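Local coordinates for protein escJ (Escherichia coli, PDB 1YJ7) that probably forms part of the membrane-associated platform on which the type III secretion system of enteropathogenic E. coli assembles, as a YscJ-family lipoprotein, at residues D94-L99 against I106-S111; S122-L127 against E157-V162; S130-N135 against K164-Q169; L9-A14 against G36-S41. The protein carries 3 engineered substitutions. All coordinates share one frame; numbering follows the deposited sequence. Where two conformers were deposited one is given.

Contact 1. Residues D94-L99 against I106-S111; sequences DIERLL and IDCSVS
Val-110 and Ile-95 meet at the apolar centre, where the two CG2 methyls come to 3.9 Å and the side chains cross at about a right angle. Leu-99 adds a second helix contact: its CD1 lies 3.8 Å from Cys-108 SG and more distantly, at 4.4 Å, from Val-110 CG2, so it spans the two inward-facing strand residues. The sulfur reaches that methyl because SG stands anti to the backbone N (chi1 -176°). Further out, the aliphatic part of Glu-96 touches the valine. Its CG is 3.8 Å from Val-110 CG2, and the two side chains slide past each other in opposite directions. Beyond CG the glutamate is extended, which carries the carboxylate to the strand backbone; there OE1 accepts from Val-110 N at 3.0 Å in a fairly straight bond. The amide meets OE1 on its anti side, 26° out of the carboxylate plane. At the polar edge Ser-109 points away from the helix, and its OG is hydrogen-bonded to Lys-101 NZ of the second subunit. The helix and strand axes run roughly antiparallel, 151° between their directions, with the short segments 7.8 Å apart at closest approach, as expected when a short loop reverses the chain. This is a helix packed on a sheet, its alpha-beta-beta-alpha-beta order consistent with the ring-building domains of the YscJ/FliF family.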
loop_
_atom_site.group_PDB
_atom_site.type_symbol
_atom_site.label_atom_id
_atom_site.label_comp_id
_atom_site.label_asym_id
_atom_site.label_seq_id
_atom_site.Cartn_x
_atom_site.Cartn_y
_atom_site.Cartn_z
ATOM N N ASP D 94 -21.105 26.228 7.029
ATOM C CA ASP D 94 -21.725 27.397 7.632
ATOM C C ASP D 94 -21.202 27.639 9.052
ATOM O O ASP D 94 -20.968 28.776 9.454
ATOM C CB ASP D 94 -23.249 27.220 7.728
ATOM C CG ASP D 94 -23.965 27.318 6.391
ATOM O OD1 ASP D 94 -23.375 27.740 5.357
ATOM O OD2 ASP D 94 -25.182 27.001 6.312
ATOM N N ILE D 95 -21.013 26.567 9.819
ATOM C CA ILE D 95 -20.513 26.699 11.186
ATOM C C ILE D 95 -19.040 27.104 11.185
ATOM O O ILE D 95 -18.635 27.965 11.951
ATOM C CB ILE D 95 -20.761 25.400 12.005
ATOM C CG1 ILE D 95 -22.282 25.174 12.153
ATOM C CG2 ILE D 95 -20.108 25.517 13.335
ATOM C CD1 ILE D 95 -22.611 23.764 12.733
ATOM N N GLU D 96 -18.255 26.509 10.297
ATOM C CA GLU D 96 -16.851 26.900 10.130
ATOM C C GLU D 96 -16.753 28.381 9.761
ATOM O O GLU D 96 -15.928 29.103 10.315
ATOM C CB GLU D 96 -16.143 26.024 9.097
ATOM C CG GLU D 96 -15.931 24.572 9.523
ATOM C CD GLU D 96 -15.264 23.704 8.467
ATOM O OE1 GLU D 96 -15.243 22.458 8.629
ATOM O OE2 GLU D 96 -14.740 24.254 7.464
ATOM N N ARG D 97 -17.606 28.824 8.848
ATOM C CA ARG D 97 -17.592 30.206 8.382
ATOM C C ARG D 97 -17.853 31.153 9.538
ATOM O O ARG D 97 -17.175 32.172 9.677
ATOM C CB ARG D 97 -18.620 30.407 7.270
ATOM C CG ARG D 97 -18.676 31.862 6.776
ATOM C CD ARG D 97 -19.824 32.136 5.887
ATOM N NE ARG D 97 -19.505 31.741 4.534
ATOM C CZ ARG D 97 -20.121 30.826 3.845
ATOM N NH1 ARG D 97 -21.143 30.175 4.378
ATOM N NH2 ARG D 97 -19.721 30.572 2.590
ATOM N N LEU D 98 -18.839 30.808 10.366
ATOM C CA LEU D 98 -19.233 31.614 11.526
ATOM C C LEU D 98 -18.123 31.634 12.577
ATOM O O LEU D 98 -17.683 32.699 13.020
ATOM C CB LEU D 98 -20.569 31.097 12.098
ATOM C CG LEU D 98 -21.182 31.774 13.348
ATOM C CD1 LEU D 98 -22.715 31.547 13.424
ATOM C CD2 LEU D 98 -20.529 31.295 14.631
ATOM N N LEU D 99 -17.624 30.465 12.957
ATOM C CA LEU D 99 -16.589 30.395 13.986
ATOM C C LEU D 99 -15.307 31.088 13.540
ATOM O O LEU D 99 -14.566 31.612 14.360
ATOM C CB LEU D 99 -16.283 28.949 14.387
ATOM C CG LEU D 99 -17.410 28.201 15.077
ATOM C CD1 LEU D 99 -17.012 26.756 15.286
ATOM C CD2 LEU D 99 -17.772 28.855 16.366
ATOM N N ILE D 106 -7.861 31.069 13.385
ATOM C CA ILE D 106 -7.202 31.065 12.076
ATOM C C ILE D 106 -7.481 29.834 11.218
ATOM O O ILE D 106 -7.202 29.813 10.014
ATOM C CB ILE D 106 -5.689 31.380 12.229
ATOM C CG1 ILE D 106 -4.954 30.224 12.901
ATOM C CG2 ILE D 106 -5.529 32.680 12.994
ATOM C CD1 ILE D 106 -3.440 30.480 13.060
ATOM N N ASP D 107 -8.054 28.788 11.812
ATOM C CA ASP D 107 -8.502 27.628 11.046
ATOM C C ASP D 107 -9.541 26.899 11.908
ATOM O O ASP D 107 -9.542 27.066 13.117
ATOM C CB ASP D 107 -7.325 26.716 10.672
ATOM C CG ASP D 107 -7.618 25.797 9.503
ATOM O OD1 ASP D 107 -6.664 25.106 9.056
ATOM O OD2 ASP D 107 -8.733 25.658 8.960
ATOM N N CYS D 108 -10.459 26.179 11.267
ATOM C CA CYS D 108 -11.577 25.523 11.951
ATOM C C CYS D 108 -12.011 24.316 11.136
ATOM O O CYS D 108 -12.121 24.398 9.900
ATOM C CB CYS D 108 -12.784 26.500 12.102
ATOM S SG CYS D 108 -14.156 25.813 13.042
ATOM N N SER D 109 -12.270 23.187 11.802
ATOM C CA SER D 109 -12.923 22.062 11.179
ATOM C C SER D 109 -14.080 21.617 12.040
ATOM O O SER D 109 -13.951 21.538 13.249
ATOM C CB SER D 109 -11.968 20.882 10.988
ATOM O OG SER D 109 -11.087 21.096 9.908
ATOM N N VAL D 110 -15.206 21.347 11.395
ATOM C CA VAL D 110 -16.395 20.826 12.060
ATOM C C VAL D 110 -16.821 19.567 11.331
ATOM O O VAL D 110 -16.984 19.566 10.099
ATOM C CB VAL D 110 -17.558 21.850 12.033
ATOM C CG1 VAL D 110 -18.816 21.230 12.637
ATOM C CG2 VAL D 110 -17.161 23.097 12.776
ATOM N N SER D 111 -16.993 18.478 12.086
ATOM C CA SER D 111 -17.579 17.266 11.546
ATOM C C SER D 111 -18.851 16.970 12.330
ATOM O O SER D 111 -18.795 16.798 13.558
ATOM C CB SER D 111 -16.605 16.083 11.633
ATOM O OG SER D 111 -17.188 14.926 11.045
#

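Contact 2. Residues S122-L127 against E157-V162; sequences SSAAVL and ENISVV
Val-126 fills the hollow between Ile-159 and Val-161 on one face of this parallel strand pair. Its CG2 approaches Ile-159 CG2 at 4.2 Å, while its CB is met by Val-161 CG2 at 4.1 Å. Next along the strand, Ala-124 offers just a methyl, and Ile-159 straddles it loosely, its CG1 and CG2 both about 4.4 Å from Ala-124 CB. Helix 140-150 covers this face, with Val-147 resting on both Ala-124 and Val-126. On the other face, Leu-127 makes the corresponding bump. Its CG is anti to the backbone N (chi1 176°), and chi2 of 63° turns CD1 towards the partner strand, where it lies 3.9 Å from Val-162 CG1; the two side chains cross obliquely. Ala-125 and Ser-160 are small here, and that face packs against the second subunit, including Ser-150 on Ala-125 and Leu-146 on Val-162. Between the faces, the backbones alternate donor and acceptor. Ala-124 N gives to Asn-158 O at 2.9 Å, Ser-160 N to Ala-124 O, Val-126 N to Ser-160 O, and Val-162 N to Val-126 O at 2.9 Å. At the start of the pair, Asn-158 CB sits 3.5 Å from Ser-122 O, and a water lies between that carbonyl and Asn-158 OD1. The two strands belong to a beta-alpha-beta unit with helix 140-150 between them. The chemistry implies a division of labour: backbone bonds fix the register, apolar groups seat the helix, and the face with Ala-125, Leu-127, Ser-160 and Val-162 mixes small, hydroxyl and apolar groups against the second subunit.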
loop_
_atom_site.group_PDB
_atom_site.type_symbol
_atom_site.label_atom_id
_atom_site.label_comp_id
_atom_site.label_asym_id
_atom_site.label_seq_id
_atom_site.Cartn_x
_atom_site.Cartn_y
_atom_site.Cartn_z
ATOM N N SER D 122 -27.802 13.841 17.850
ATOM C CA SER D 122 -26.659 14.337 17.109
ATOM C C SER D 122 -25.372 14.433 17.973
ATOM O O SER D 122 -25.388 14.382 19.206
ATOM C CB SER D 122 -26.990 15.696 16.464
ATOM O OG SER D 122 -28.078 15.613 15.528
ATOM N N SER D 123 -24.240 14.561 17.297
ATOM C CA SER D 123 -23.003 14.927 17.965
ATOM C C SER D 123 -22.168 15.757 16.987
ATOM O O SER D 123 -22.459 15.811 15.799
ATOM C CB SER D 123 -22.243 13.676 18.416
ATOM O OG SER D 123 -21.829 12.925 17.299
ATOM N N ALA D 124 -21.152 16.425 17.502
ATOM C CA ALA D 124 -20.303 17.263 16.662
ATOM C C ALA D 124 -18.893 17.290 17.193
ATOM O O ALA D 124 -18.687 17.341 18.384
ATOM C CB ALA D 124 -20.838 18.675 16.616
ATOM N N ALA D 125 -17.931 17.263 16.279
ATOM C CA ALA D 125 -16.512 17.433 16.598
ATOM C C ALA D 125 -16.060 18.755 16.018
ATOM O O ALA D 125 -16.298 19.011 14.855
ATOM C CB ALA D 125 -15.727 16.315 15.972
ATOM N N VAL D 126 -15.394 19.563 16.833
ATOM C CA VAL D 126 -14.977 20.911 16.457
ATOM C C VAL D 126 -13.523 21.103 16.834
ATOM O O VAL D 126 -13.164 21.005 18.015
ATOM C CB VAL D 126 -15.824 21.963 17.173
ATOM C CG1 VAL D 126 -15.408 23.373 16.733
ATOM C CG2 VAL D 126 -17.286 21.723 16.899
ATOM N N LEU D 127 -12.686 21.360 15.830
ATOM C CA LEU D 127 -11.275 21.678 16.038
ATOM C C LEU D 127 -11.054 23.130 15.629
ATOM O O LEU D 127 -11.438 23.552 14.521
ATOM C CB LEU D 127 -10.390 20.774 15.200
ATOM C CG LEU D 127 -8.885 21.062 15.255
ATOM C CD1 LEU D 127 -8.316 20.858 16.646
ATOM C CD2 LEU D 127 -8.178 20.204 14.238
ATOM N N GLU D 157 -23.259 18.048 25.822
ATOM C CA GLU D 157 -22.448 16.905 26.217
ATOM C C GLU D 157 -21.924 16.108 25.011
ATOM O O GLU D 157 -20.970 15.346 25.155
ATOM C CB GLU D 157 -23.234 15.973 27.169
ATOM C CG GLU D 157 -24.337 15.178 26.478
ATOM C CD GLU D 157 -25.430 14.693 27.435
ATOM O OE1 GLU D 157 -25.294 13.572 27.976
ATOM O OE2 GLU D 157 -26.425 15.428 27.641
ATOM N N ASN D 158 -22.536 16.288 23.837
ATOM C CA ASN D 158 -22.141 15.575 22.633
ATOM C C ASN D 158 -21.432 16.490 21.610
ATOM O O ASN D 158 -21.443 16.205 20.425
ATOM C CB ASN D 158 -23.350 14.897 21.988
ATOM C CG ASN D 158 -24.047 13.918 22.944
ATOM O OD1 ASN D 158 -25.275 13.923 23.082
ATOM N ND2 ASN D 158 -23.252 13.120 23.630
ATOM N N ILE D 159 -20.829 17.568 22.093
ATOM C CA ILE D 159 -19.968 18.418 21.263
ATOM C C ILE D 159 -18.565 18.387 21.853
ATOM O O ILE D 159 -18.366 18.736 23.012
ATOM C CB ILE D 159 -20.494 19.878 21.198
ATOM C CG1 ILE D 159 -21.931 19.918 20.675
ATOM C CG2 ILE D 159 -19.584 20.729 20.298
ATOM C CD1 ILE D 159 -22.613 21.254 20.883
ATOM N N SER D 160 -17.590 17.976 21.051
ATOM C CA SER D 160 -16.211 17.979 21.466
ATOM C C SER D 160 -15.572 19.205 20.838
ATOM O O SER D 160 -15.645 19.358 19.619
ATOM C CB SER D 160 -15.514 16.698 21.004
ATOM O OG SER D 160 -14.293 16.534 21.694
ATOM N N VAL D 161 -14.981 20.076 21.651
ATOM C CA VAL D 161 -14.205 21.216 21.154
ATOM C C VAL D 161 -12.755 21.052 21.576
ATOM O O VAL D 161 -12.440 20.866 22.765
ATOM C CB VAL D 161 -14.778 22.569 21.658
ATOM C CG1 VAL D 161 -13.913 23.755 21.177
ATOM C CG2 VAL D 161 -16.207 22.715 21.201
ATOM N N VAL D 162 -11.862 21.085 20.598
ATOM C CA VAL D 162 -10.443 21.040 20.867
ATOM C C VAL D 162 -9.843 22.307 20.281
ATOM O O VAL D 162 -10.129 22.642 19.142
ATOM C CB VAL D 162 -9.806 19.806 20.256
ATOM C CG1 VAL D 162 -8.294 19.835 20.377
ATOM C CG2 VAL D 162 -10.398 18.509 20.936
HETATM O O HOH W 1 -26.895 15.449 21.217
#

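Contact 3. Residues S130-N135 against K164-Q169; sequences SSPEVN and KSSSGQ
Ser-130 and Lys-164 begin the tight part, a short parallel pairing in which Ser-130 N donates to Lys-164 O at 2.8 Å. The return bond, Ser-166 N to Ser-130 O, measures 3.0 Å, so both backbone polar groups of Ser-130 are engaged by the partner segment. The serine side chain turns back on its own segment instead. With chi1 at 82°, OG lies between the backbone N and the carbonyl carbon, and it donates to Ser-131 O at 2.9 Å from above the carbonyl plane. Val-134 N reaches the same oxygen from the opposite face, closing a type I turn. Ser-130 with Ser-165 is the parallel bridge at the end of strands 123-130 and 159-165, and each segment leaves it through a type I beta turn, Ser-131 to Val-134 and Ser-165 to Gly-168. Between the turns the contact is solvent-facing and rests on van der Waals touches and not on bonds across the segments. Pro-132 is exposed, yet its ring is edged by three serine hydroxyls: Ser-165 OG is 3.2 Å from Pro-132 CA, Ser-166 OG 3.5 Å from Pro-132 CD, and Ser-167 OG 3.6 Å from Pro-132 CB. No hydrogen bond joins the proline to them. Ser-165 OG and Ser-167 OG instead have polar partners in the C-terminal carboxylate of Gly-171. On the side facing the second subunit, Lys-164 NZ donates to Gln-169 OE1 at 2.8 Å, the donor tilted 20° from the carbonyl plane, while Gln-169 NE2 binds Pro-103 O of that subunit.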
loop_
_atom_site.group_PDB
_atom_site.type_symbol
_atom_site.label_atom_id
_atom_site.label_comp_id
_atom_site.label_asym_id
_atom_site.label_seq_id
_atom_site.Cartn_x
_atom_site.Cartn_y
_atom_site.Cartn_z
ATOM N N SER D 130 -5.957 28.499 16.840
ATOM C CA SER D 130 -5.808 29.904 17.152
ATOM C C SER D 130 -4.447 30.471 16.794
ATOM O O SER D 130 -3.455 29.764 16.630
ATOM C CB SER D 130 -6.074 30.151 18.635
ATOM O OG SER D 130 -4.928 29.857 19.417
ATOM N N SER D 131 -4.416 31.794 16.688
ATOM C CA SER D 131 -3.156 32.525 16.663
ATOM C C SER D 131 -2.340 32.104 17.901
ATOM O O SER D 131 -2.916 31.893 18.973
ATOM C CB SER D 131 -3.400 34.026 16.685
ATOM O OG SER D 131 -4.444 34.389 15.789
ATOM N N PRO D 132 -1.027 32.040 17.772
ATOM C CA PRO D 132 -0.177 31.723 18.926
ATOM C C PRO D 132 -0.293 32.744 20.065
ATOM O O PRO D 132 -0.032 32.396 21.228
ATOM C CB PRO D 132 1.243 31.727 18.344
ATOM C CG PRO D 132 1.104 31.706 16.866
ATOM C CD PRO D 132 -0.239 32.247 16.537
ATOM N N GLU D 133 -0.681 33.979 19.743
ATOM C CA GLU D 133 -0.754 35.042 20.746
ATOM C C GLU D 133 -2.112 35.138 21.435
ATOM O O GLU D 133 -2.328 36.074 22.201
ATOM C CB GLU D 133 -0.437 36.416 20.117
ATOM C CG GLU D 133 0.676 36.456 19.083
ATOM C CD GLU D 133 1.990 35.862 19.563
ATOM O OE1 GLU D 133 2.800 35.461 18.687
ATOM O OE2 GLU D 133 2.230 35.792 20.798
ATOM N N VAL D 134 -3.036 34.217 21.128
ATOM C CA VAL D 134 -4.403 34.265 21.633
ATOM C C VAL D 134 -4.674 32.966 22.412
ATOM O O VAL D 134 -4.239 31.894 21.990
ATOM C CB VAL D 134 -5.411 34.411 20.475
ATOM C CG1 VAL D 134 -6.850 34.176 20.929
ATOM C CG2 VAL D 134 -5.271 35.809 19.832
ATOM N N ASN D 135 -5.380 33.084 23.533
ATOM C CA ASN D 135 -5.907 31.914 24.267
ATOM C C ASN D 135 -7.419 31.896 24.142
ATOM O O ASN D 135 -8.098 32.758 24.702
ATOM C CB ASN D 135 -5.524 32.003 25.745
ATOM C CG ASN D 135 -6.157 30.920 26.578
ATOM O OD1 ASN D 135 -6.582 29.892 26.069
ATOM N ND2 ASN D 135 -6.181 31.134 27.883
ATOM N N LYS D 164 -6.171 24.441 19.614
ATOM C CA LYS D 164 -4.724 24.365 19.541
ATOM C C LYS D 164 -4.158 25.659 18.948
ATOM O O LYS D 164 -4.767 26.253 18.075
ATOM C CB LYS D 164 -4.287 23.208 18.648
ATOM C CG LYS D 164 -4.687 21.814 19.117
ATOM C CD LYS D 164 -3.890 21.385 20.347
ATOM C CE LYS D 164 -4.625 20.300 21.110
ATOM N NZ LYS D 164 -3.762 19.610 22.122
ATOM N N SER D 165 -3.026 26.095 19.468
ATOM C CA SER D 165 -2.238 27.172 18.868
ATOM C C SER D 165 -1.566 26.661 17.604
ATOM O O SER D 165 -1.082 25.546 17.570
ATOM C CB SER D 165 -1.170 27.638 19.845
ATOM O OG SER D 165 -0.267 28.552 19.232
ATOM N N SER D 166 -1.472 27.497 16.564
ATOM C CA SER D 166 -0.785 27.086 15.352
ATOM C C SER D 166 0.702 26.797 15.637
ATOM O O SER D 166 1.359 26.051 14.884
ATOM C CB SER D 166 -0.910 28.172 14.268
ATOM O OG SER D 166 -0.204 29.331 14.659
ATOM N N SER D 167 1.236 27.392 16.702
ATOM C CA SER D 167 2.647 27.194 17.071
ATOM C C SER D 167 2.943 25.826 17.698
ATOM O O SER D 167 4.111 25.479 17.903
ATOM C CB SER D 167 3.169 28.333 17.950
ATOM O OG SER D 167 2.480 28.461 19.180
ATOM N N GLY D 168 1.903 25.047 18.005
ATOM C CA GLY D 168 2.086 23.661 18.401
ATOM C C GLY D 168 1.401 23.221 19.686
ATOM O O GLY D 168 0.716 24.006 20.358
ATOM N N GLN D 169 1.628 21.954 20.029
ATOM C CA GLN D 169 0.998 21.290 21.188
ATOM C C GLN D 169 1.321 21.943 22.520
ATOM O O GLN D 169 0.521 21.856 23.464
ATOM C CB GLN D 169 1.431 19.815 21.261
ATOM C CG GLN D 169 0.893 18.959 20.120
ATOM C CD GLN D 169 -0.605 18.816 20.160
ATOM O OE1 GLN D 169 -1.196 18.827 21.236
ATOM N NE2 GLN D 169 -1.233 18.679 18.992
#

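Contact 4. Residues L9-A14 against G36-S41; sequences LTEKEA and GNMTLS
Leu-9 and Leu-40 share one first torsion (chi1 -62° and -63°), which sets each CG beside its own backbone N; their side chains then cross at about a right angle, with Leu-9 CD1 3.9 Å from Leu-40 CG. Met-38 CG is anti to the carbonyl carbon (chi1 -61°), beside the backbone N, and CB and CG lie against Ala-14 CB. Here the packing is tight, for Ala-14 CB and Met-38 CB are 3.5 Å apart, closer than usual van der Waals contact. Two backbone bonds lock the strand end: Leu-9 N donates to Met-38 O at 3.0 Å and Met-38 N to Leu-9 O at 2.9 Å. They make Leu-9 and Met-38 an antiparallel hydrogen-bonded pair. Immediately afterwards the chain turns into a helix with Thr-10 at the N-cap, its OG1 accepting from Glu-13 N at 3.1 Å. Helix 11-23 thus starts directly at the edge strand 3-9 and folds back over the sheet, with Met-17 touching both Leu-9 and Leu-40. Strand 38-42 lies in the middle, flanked on its other side by strand 28-32, whose Lys-30 meets Met-38 and Leu-40.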
loop_
_atom_site.group_PDB
_atom_site.type_symbol
_atom_site.label_atom_id
_atom_site.label_comp_id
_atom_site.label_asym_id
_atom_site.label_seq_id
_atom_site.Cartn_x
_atom_site.Cartn_y
_atom_site.Cartn_z
ATOM N N LEU D 9 3.148 25.406 -7.157
ATOM C CA LEU D 9 2.640 25.766 -5.850
ATOM C C LEU D 9 1.799 27.027 -5.936
ATOM O O LEU D 9 2.122 27.952 -6.690
ATOM C CB LEU D 9 3.785 26.014 -4.858
ATOM C CG LEU D 9 4.710 24.836 -4.551
ATOM C CD1 LEU D 9 5.898 25.295 -3.713
ATOM C CD2 LEU D 9 3.921 23.725 -3.862
ATOM N N THR D 10 0.748 27.080 -5.139
ATOM C CA THR D 10 0.007 28.326 -4.967
ATOM C C THR D 10 0.889 29.333 -4.247
ATOM O O THR D 10 1.906 28.980 -3.649
ATOM C CB THR D 10 -1.282 28.131 -4.161
ATOM O OG1 THR D 10 -0.953 27.746 -2.833
ATOM C CG2 THR D 10 -2.155 26.994 -4.726
ATOM N N GLU D 11 0.474 30.588 -4.279
ATOM C CA GLU D 11 1.200 31.638 -3.585
ATOM C C GLU D 11 1.300 31.342 -2.107
ATOM O O GLU D 11 2.356 31.515 -1.501
ATOM C CB GLU D 11 0.524 32.991 -3.818
ATOM C CG GLU D 11 0.770 33.498 -5.221
ATOM C CD GLU D 11 0.060 34.805 -5.525
ATOM O OE1 GLU D 11 0.268 35.330 -6.648
ATOM O OE2 GLU D 11 -0.689 35.300 -4.653
ATOM N N LYS D 12 0.195 30.905 -1.517
ATOM C CA LYS D 12 0.149 30.674 -0.081
ATOM C C LYS D 12 1.025 29.500 0.311
ATOM O O LYS D 12 1.779 29.613 1.262
ATOM C CB LYS D 12 -1.281 30.442 0.391
ATOM C CG LYS D 12 -1.418 30.066 1.851
ATOM C CD LYS D 12 -2.893 29.797 2.181
ATOM C CE LYS D 12 -3.064 28.889 3.364
ATOM N NZ LYS D 12 -4.539 28.596 3.572
ATOM N N GLU D 13 0.938 28.397 -0.421
ATOM C CA GLU D 13 1.746 27.209 -0.100
ATOM C C GLU D 13 3.243 27.547 -0.217
ATOM O O GLU D 13 4.045 27.229 0.665
ATOM C CB GLU D 13 1.345 25.970 -0.882
ATOM C CG GLU D 13 2.070 24.742 -0.357
ATOM C CD GLU D 13 1.189 23.531 -0.151
ATOM O OE1 GLU D 13 0.440 23.190 -1.076
ATOM O OE2 GLU D 13 1.273 22.919 0.932
ATOM N N ALA D 14 3.606 28.204 -1.304
ATOM C CA ALA D 14 4.984 28.592 -1.535
ATOM C C ALA D 14 5.464 29.544 -0.435
ATOM O O ALA D 14 6.559 29.367 0.082
ATOM C CB ALA D 14 5.153 29.213 -2.918
ATOM N N GLY D 36 1.683 31.793 -13.024
ATOM C CA GLY D 36 1.695 32.488 -11.746
ATOM C C GLY D 36 1.935 31.556 -10.565
ATOM O O GLY D 36 1.929 32.002 -9.403
ATOM N N ASN D 37 2.156 30.271 -10.857
ATOM C CA ASN D 37 2.479 29.284 -9.819
ATOM C C ASN D 37 3.959 29.303 -9.500
ATOM O O ASN D 37 4.782 29.735 -10.307
ATOM C CB ASN D 37 2.055 27.879 -10.238
ATOM C CG ASN D 37 0.563 27.769 -10.472
ATOM O OD1 ASN D 37 -0.231 28.389 -9.767
ATOM N ND2 ASN D 37 0.173 26.971 -11.464
ATOM N N MET D 38 4.298 28.805 -8.321
ATOM C CA MET D 38 5.628 28.976 -7.781
ATOM C C MET D 38 6.421 27.674 -7.732
ATOM O O MET D 38 5.874 26.597 -7.494
ATOM C CB MET D 38 5.523 29.569 -6.378
ATOM C CG MET D 38 4.852 30.925 -6.368
ATOM S SD MET D 38 5.858 32.205 -7.189
ATOM C CE MET D 38 4.707 33.599 -6.955
ATOM N N THR D 39 7.720 27.820 -7.914
ATOM C CA THR D 39 8.706 26.767 -7.727
ATOM C C THR D 39 9.681 27.167 -6.638
ATOM O O THR D 39 10.265 28.264 -6.693
ATOM C CB THR D 39 9.505 26.563 -9.031
ATOM O OG1 THR D 39 8.637 26.063 -10.047
ATOM C CG2 THR D 39 10.593 25.501 -8.859
ATOM N N LEU D 40 9.893 26.279 -5.669
ATOM C CA LEU D 40 10.923 26.431 -4.668
ATOM C C LEU D 40 12.092 25.499 -4.927
ATOM O O LEU D 40 11.881 24.354 -5.294
ATOM C CB LEU D 40 10.381 26.124 -3.263
ATOM C CG LEU D 40 9.285 27.046 -2.765
ATOM C CD1 LEU D 40 8.822 26.590 -1.386
ATOM C CD2 LEU D 40 9.751 28.500 -2.732
ATOM N N SER D 41 13.302 26.012 -4.722
ATOM C CA SER D 41 14.555 25.261 -4.834
ATOM C C SER D 41 15.493 25.623 -3.701
ATOM O O SER D 41 15.351 26.654 -3.062
ATOM C CB SER D 41 15.249 25.549 -6.178
ATOM O OG SER D 41 14.331 25.477 -7.248
HETATM O O HOH W 2 1.702 34.810 -8.630
#

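From the N terminus, contact 4 comes first, joining 9-14 to 36-41 and closing a loop that holds most of helix 11-23 and strand 28-32, so the small antiparallel sheet and its helix are tied. Then the chain reaches helix 80-99, and contact 1 closes a short six-residue connection onto strand 105-113. Contacts 2 and 3 follow in series with contact 1 but cross each other, since their segments alternate along the chain (122-127, 130-135, 157-162, 164-169), pairing strand 123-130 and its exit with strand 159-165. Contact 1 touches contact 2 through strand pairing and packing, and contact 3 through the side chain of Ile-106; contact 4 is separate, about 25 Å or more from the others between centres.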